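Local coordinates for putative creatinine amidohydrolase (Bacteroides fragilis, PDB 3LUB) that probably hydrolyses carbon-nitrogen bonds of linear amides, as a zinc-dependent member of the creatininase superfamily, at the interface of chains A and B and the interface of chains A and C. Coordinates in Å, arbitrary orientation; residue numbers count along the deposited sequence, not the author numbering. Chains: chain A/B/C, Putative creatinine amidohydrolase.

Chain A meets two neighbours in this six-chain assembly: chain B at contact 1, chain C at contacts 2 and 3. The C-alpha centres of contacts 2 and 3 lie about 18 Å apart. By the same measure, contact 1 is about 25 Å from contact 2 and 32 Å from contact 3. No chain A residue is shared. On chain A, contact 1 uses helix 226-249 and strand 140-145. Contact 2 uses helix 92-108 and the loop with Val72 and Phe74. Contact 3 sets chain A loops against the N-terminal segment and helix 13-16 of chain C. Both two-fold interfaces are consistent with a hexamer, not proven in solution.

Contact 1: the interface of chains A and B. Residues chain A 142, 243; chain B 195, 197-198, 202-203, 205.
A:Leu243 points its forked tip against a mostly apolar patch of chain B. Its CB lies beside the CB of B:Ser197, 3.9 Å away. From there CG runs anti to the backbone N (chi1 175°), and the two methyls part toward different walls. CD1 packs on B:Ser197 CB at 3.6 Å. The same methyl meets CD2 of B:Leu198 at 3.8 Å, and the two leucine side chains cross at about a right angle. B:Ile195 adds its CG2 methyl at the margin, 4.1 Å from A:Leu243 CD1. The other branch, CD2, rests against the methyl of B:Ala203 at 3.6 Å. B:Val202 flanks this branch more loosely.

A:Ala142 makes a second, smaller contact. Its CB touches CG2 of B:Val205 at 3.5 Å and also faces B:Ala203 CB at 4.0 Å. The B:Ala203 methyl therefore serves both chain A residues and joins the two contacts. The contacts among these residues are aliphatic van der Waals packing; neighbouring residues may add polar links.

A:Leu243 belongs to the C-terminal helix 226-249, and A:Ala142 to strand 140-145. Opposite them, the short helix 196-199 of chain B and the loop that follows it form the receiving surface.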
# COMPACT_ATOMS: atom_id res chain seq x y z
N ALA A 142 8.36 -19.37 -13.91
CA ALA A 142 9.23 -20.27 -13.12
C ALA A 142 10.34 -19.47 -12.49
O ALA A 142 10.65 -18.40 -12.94
CB ALA A 142 9.82 -21.41 -13.99
N LEU A 243 15.43 -26.69 -20.22
CA LEU A 243 14.24 -26.07 -19.63
C LEU A 243 13.56 -25.11 -20.63
O LEU A 243 12.34 -25.20 -20.87
CB LEU A 243 14.57 -25.34 -18.30
CG LEU A 243 13.39 -24.57 -17.68
CD1 LEU A 243 12.26 -25.53 -17.31
CD2 LEU A 243 13.79 -23.75 -16.49
N ILE B 195 6.37 -30.58 -18.65
CA ILE B 195 7.71 -30.00 -18.82
C ILE B 195 8.72 -30.74 -17.91
O ILE B 195 8.77 -30.47 -16.73
CB ILE B 195 7.69 -28.48 -18.49
CG1 ILE B 195 6.79 -27.76 -19.50
CG2 ILE B 195 9.12 -27.90 -18.49
CD1 ILE B 195 6.36 -26.32 -19.11
N SER B 197 11.93 -30.84 -17.09
CA SER B 197 12.85 -30.05 -16.26
C SER B 197 12.18 -29.51 -15.00
O SER B 197 12.83 -29.36 -13.97
CB SER B 197 13.48 -28.91 -17.07
OG SER B 197 14.20 -29.44 -18.19
N LEU B 198 10.87 -29.25 -15.08
CA LEU B 198 10.14 -28.83 -13.86
C LEU B 198 9.91 -30.01 -12.95
O LEU B 198 9.92 -29.84 -11.74
CB LEU B 198 8.82 -28.14 -14.18
CG LEU B 198 8.85 -26.83 -14.95
CD1 LEU B 198 7.45 -26.24 -15.04
CD2 LEU B 198 9.86 -25.83 -14.34
N VAL B 202 14.80 -28.37 -12.00
CA VAL B 202 15.77 -27.36 -12.53
C VAL B 202 15.24 -25.95 -12.17
O VAL B 202 16.01 -25.07 -11.80
CB VAL B 202 15.97 -27.47 -14.06
CG1 VAL B 202 16.83 -26.28 -14.58
CG2 VAL B 202 16.56 -28.84 -14.43
N ALA B 203 13.93 -25.78 -12.27
CA ALA B 203 13.25 -24.57 -11.81
C ALA B 203 11.91 -24.95 -11.11
O ALA B 203 11.46 -26.07 -11.19
CB ALA B 203 13.00 -23.59 -13.01
N VAL B 205 7.77 -24.15 -10.49
CA VAL B 205 6.46 -23.64 -10.83
C VAL B 205 5.51 -24.25 -9.79
O VAL B 205 5.78 -25.36 -9.30
CB VAL B 205 6.05 -24.04 -12.31
CG1 VAL B 205 4.54 -23.78 -12.63
CG2 VAL B 205 6.90 -23.30 -13.28

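Contact 2: the interface of chains A and C. Residues chain A 72, 74, 94, 98; chain C 72, 74, 94, 98.
A:Phe74 and C:Phe74 reach past each other in opposite directions, close to the two-fold axis that relates the chains. The rings are not stacked. CE2 of A:Phe74 comes up in plane at the edge of the C:Phe74 ring, with 4.0 Å between the two CE2 atoms. Each phenylalanine has CG anti to its own carbonyl carbon (chi1 -63° in chain A, -67° in chain C), a turn that sends the ring out to the partner.

The outer end of each ring touches both an isoleucine and a valine of the other chain. A:Phe74 crosses C:Ile98 and C:Val72 at about a right angle. Its CZ meets CG1 of C:Val72 at 3.9 Å. The exchanged contact is alike, with A:Val72 offering both methyls to C:Phe74.

On helix 92-108 of each chain, Ile98 divides its work. The CG2 branch serves the opposite ring, while the longer arm goes to the opposite helix. There A:Ile98 and C:Ile98 cross at about a right angle, their CD1 methyls 3.9 Å apart. The CG2 methyls of A:Thr94 and C:Thr94 pack against the opposite isoleucines. Together these side chains form an apolar patch at the two-fold axis. C:Ile98 CG2 sits 3.4 Å from A:Phe74 CZ.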
# COMPACT_ATOMS: atom_id res chain seq x y z
N VAL A 72 17.97 -7.48 -12.62
CA VAL A 72 17.46 -6.63 -11.52
C VAL A 72 18.51 -6.59 -10.40
O VAL A 72 18.87 -7.63 -9.80
CB VAL A 72 16.08 -7.11 -11.06
CG1 VAL A 72 15.41 -6.13 -10.09
CG2 VAL A 72 15.21 -7.31 -12.27
N PHE A 74 18.28 -5.55 -7.40
CA PHE A 74 17.64 -5.27 -6.12
C PHE A 74 17.34 -6.54 -5.36
O PHE A 74 16.34 -7.23 -5.64
CB PHE A 74 16.38 -4.46 -6.35
CG PHE A 74 16.64 -3.13 -6.95
CD1 PHE A 74 17.24 -2.13 -6.19
CD2 PHE A 74 16.31 -2.85 -8.27
CE1 PHE A 74 17.49 -0.89 -6.75
CE2 PHE A 74 16.56 -1.61 -8.82
CZ PHE A 74 17.15 -0.62 -8.06
N THR A 94 8.79 -4.11 -2.36
CA THR A 94 9.45 -3.39 -3.44
C THR A 94 9.73 -4.35 -4.60
O THR A 94 9.42 -4.04 -5.76
CB THR A 94 10.77 -2.76 -3.01
OG1 THR A 94 10.54 -1.93 -1.88
CG2 THR A 94 11.42 -1.95 -4.19
N ILE A 98 8.22 -4.43 -8.53
CA ILE A 98 9.08 -4.56 -9.72
C ILE A 98 8.58 -5.69 -10.61
O ILE A 98 8.33 -5.47 -11.81
CB ILE A 98 10.54 -4.79 -9.34
CG1 ILE A 98 11.11 -3.51 -8.71
CG2 ILE A 98 11.37 -5.11 -10.55
CD1 ILE A 98 12.44 -3.67 -8.02
N VAL C 72 19.44 2.39 -12.54
CA VAL C 72 18.12 1.79 -12.29
C VAL C 72 17.43 1.74 -13.65
O VAL C 72 17.24 2.77 -14.26
CB VAL C 72 17.29 2.63 -11.31
CG1 VAL C 72 16.09 1.86 -10.85
CG2 VAL C 72 18.14 3.06 -10.13
N PHE C 74 14.41 1.13 -14.64
CA PHE C 74 12.97 1.13 -14.46
C PHE C 74 12.39 2.51 -14.64
O PHE C 74 12.36 3.29 -13.69
CB PHE C 74 12.66 0.57 -13.06
CG PHE C 74 13.01 -0.89 -12.92
CD1 PHE C 74 12.36 -1.84 -13.70
CD2 PHE C 74 14.02 -1.31 -12.06
CE1 PHE C 74 12.68 -3.16 -13.61
CE2 PHE C 74 14.34 -2.63 -11.96
CZ PHE C 74 13.70 -3.56 -12.75
N THR C 94 6.25 2.19 -7.65
CA THR C 94 7.33 1.23 -7.74
C THR C 94 8.65 1.96 -7.73
O THR C 94 9.58 1.58 -7.04
CB THR C 94 7.23 0.36 -8.99
OG1 THR C 94 5.97 -0.32 -8.96
CG2 THR C 94 8.37 -0.71 -9.04
N ILE C 98 11.57 1.84 -4.75
CA ILE C 98 13.02 1.66 -5.08
C ILE C 98 13.93 2.71 -4.43
O ILE C 98 14.90 2.35 -3.76
CB ILE C 98 13.27 1.54 -6.63
CG1 ILE C 98 12.70 0.22 -7.17
CG2 ILE C 98 14.79 1.62 -6.98
CD1 ILE C 98 12.51 0.16 -8.65

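Contact 3: the interface of chains A and C. Residues chain A 31, 39-40, 86; chain C 8, 11-12, 16.
A:Pro39 and C:Cys12 form an antiparallel beta bridge between two subunits of this creatininase-family protein, and beside it the backbone N of A:Tyr40 donates a hydrogen bond of 3.1 Å to the carbonyl O of C:Ser11. This bond is fairly straight, 159° at the hydrogen. A:Thr31 directly precedes the zinc ligand Glu32, and A:Tyr40 comes three residues before Asp43, which binds both zinc ions. The N-terminal segment of chain C may thus help hold the loops that carry these ligands.

The ring of A:Tyr40 is met from several sides. C:Leu8 lays CD1 over one face in a CH-pi contact, 3.8 Å from the ring centroid and displaced toward the rim. At the ring's edge, in its plane, lie C of C:Ser11 and N of C:Cys12. The phenol end points at C:Val16, whose side chain comes from the opposite direction. C:Val16 CG2 is 4.0 Å from A:Tyr40 CE1.

C:Leu8 sends CG out anti to its backbone N (chi1 -156°), and its methyls then part. CD1 sits in the corner made by the tyrosine face and A:Phe86, 3.7 Å from A:Phe86 CB. CD2 presses on CG2 of A:Thr31 at 3.4 Å, a tight fit. The A:Phe86 side chain runs obliquely past both C:Leu8 and C:Val16. Its CE2 reaches CG2 of C:Val16 at 4.0 Å.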
# COMPACT_ATOMS: atom_id res chain seq x y z
N THR A 31 22.85 -5.92 -5.22
CA THR A 31 24.02 -5.02 -5.08
C THR A 31 24.57 -5.22 -3.65
O THR A 31 23.97 -4.76 -2.67
CB THR A 31 23.58 -3.56 -5.29
OG1 THR A 31 22.75 -3.48 -6.45
CG2 THR A 31 24.76 -2.58 -5.40
N PRO A 39 33.02 -8.50 -7.63
CA PRO A 39 32.16 -7.33 -7.86
C PRO A 39 30.89 -7.25 -7.03
O PRO A 39 30.20 -8.25 -6.81
CB PRO A 39 31.79 -7.45 -9.35
CG PRO A 39 32.85 -8.26 -9.92
CD PRO A 39 33.25 -9.23 -8.89
N TYR A 40 30.57 -6.05 -6.61
CA TYR A 40 29.25 -5.74 -6.02
C TYR A 40 28.10 -6.32 -6.82
O TYR A 40 27.05 -6.67 -6.23
CB TYR A 40 29.07 -4.22 -5.91
CG TYR A 40 29.64 -3.66 -4.63
CD1 TYR A 40 30.98 -3.26 -4.54
CD2 TYR A 40 28.84 -3.52 -3.50
CE1 TYR A 40 31.49 -2.76 -3.33
CE2 TYR A 40 29.35 -2.98 -2.29
CZ TYR A 40 30.68 -2.62 -2.22
OH TYR A 40 31.21 -2.09 -1.03
N PHE A 86 27.42 0.65 0.20
CA PHE A 86 26.76 0.37 -1.10
C PHE A 86 25.94 -0.91 -1.20
O PHE A 86 25.47 -1.29 -2.27
CB PHE A 86 27.78 0.50 -2.23
CG PHE A 86 28.70 1.66 -2.05
CD1 PHE A 86 28.19 2.95 -2.03
CD2 PHE A 86 30.06 1.47 -1.89
CE1 PHE A 86 29.07 4.05 -1.85
CE2 PHE A 86 30.91 2.55 -1.71
CZ PHE A 86 30.42 3.82 -1.70
N LEU C 8 30.58 1.61 -9.24
CA LEU C 8 30.21 0.39 -8.51
C LEU C 8 29.99 -0.82 -9.41
O LEU C 8 30.23 -1.97 -8.98
CB LEU C 8 28.93 0.59 -7.68
CG LEU C 8 28.79 -0.36 -6.49
CD1 LEU C 8 29.73 0.11 -5.37
CD2 LEU C 8 27.36 -0.43 -6.02
N SER C 11 33.21 -2.34 -9.35
CA SER C 11 34.00 -2.22 -8.13
C SER C 11 33.78 -3.38 -7.17
O SER C 11 32.91 -4.24 -7.39
CB SER C 11 33.69 -0.90 -7.42
OG SER C 11 34.63 -0.66 -6.40
N CYS C 12 34.62 -3.44 -6.12
CA CYS C 12 34.51 -4.46 -5.08
C CYS C 12 34.82 -3.85 -3.72
O CYS C 12 35.39 -2.77 -3.64
CB CYS C 12 35.46 -5.63 -5.34
SG CYS C 12 37.18 -5.14 -5.44
N VAL C 16 36.93 -0.21 -2.24
CA VAL C 16 36.16 0.91 -1.69
C VAL C 16 36.27 1.09 -0.19
O VAL C 16 36.12 2.22 0.30
CB VAL C 16 34.61 0.88 -2.10
CG1 VAL C 16 34.43 0.74 -3.57
CG2 VAL C 16 33.82 -0.19 -1.38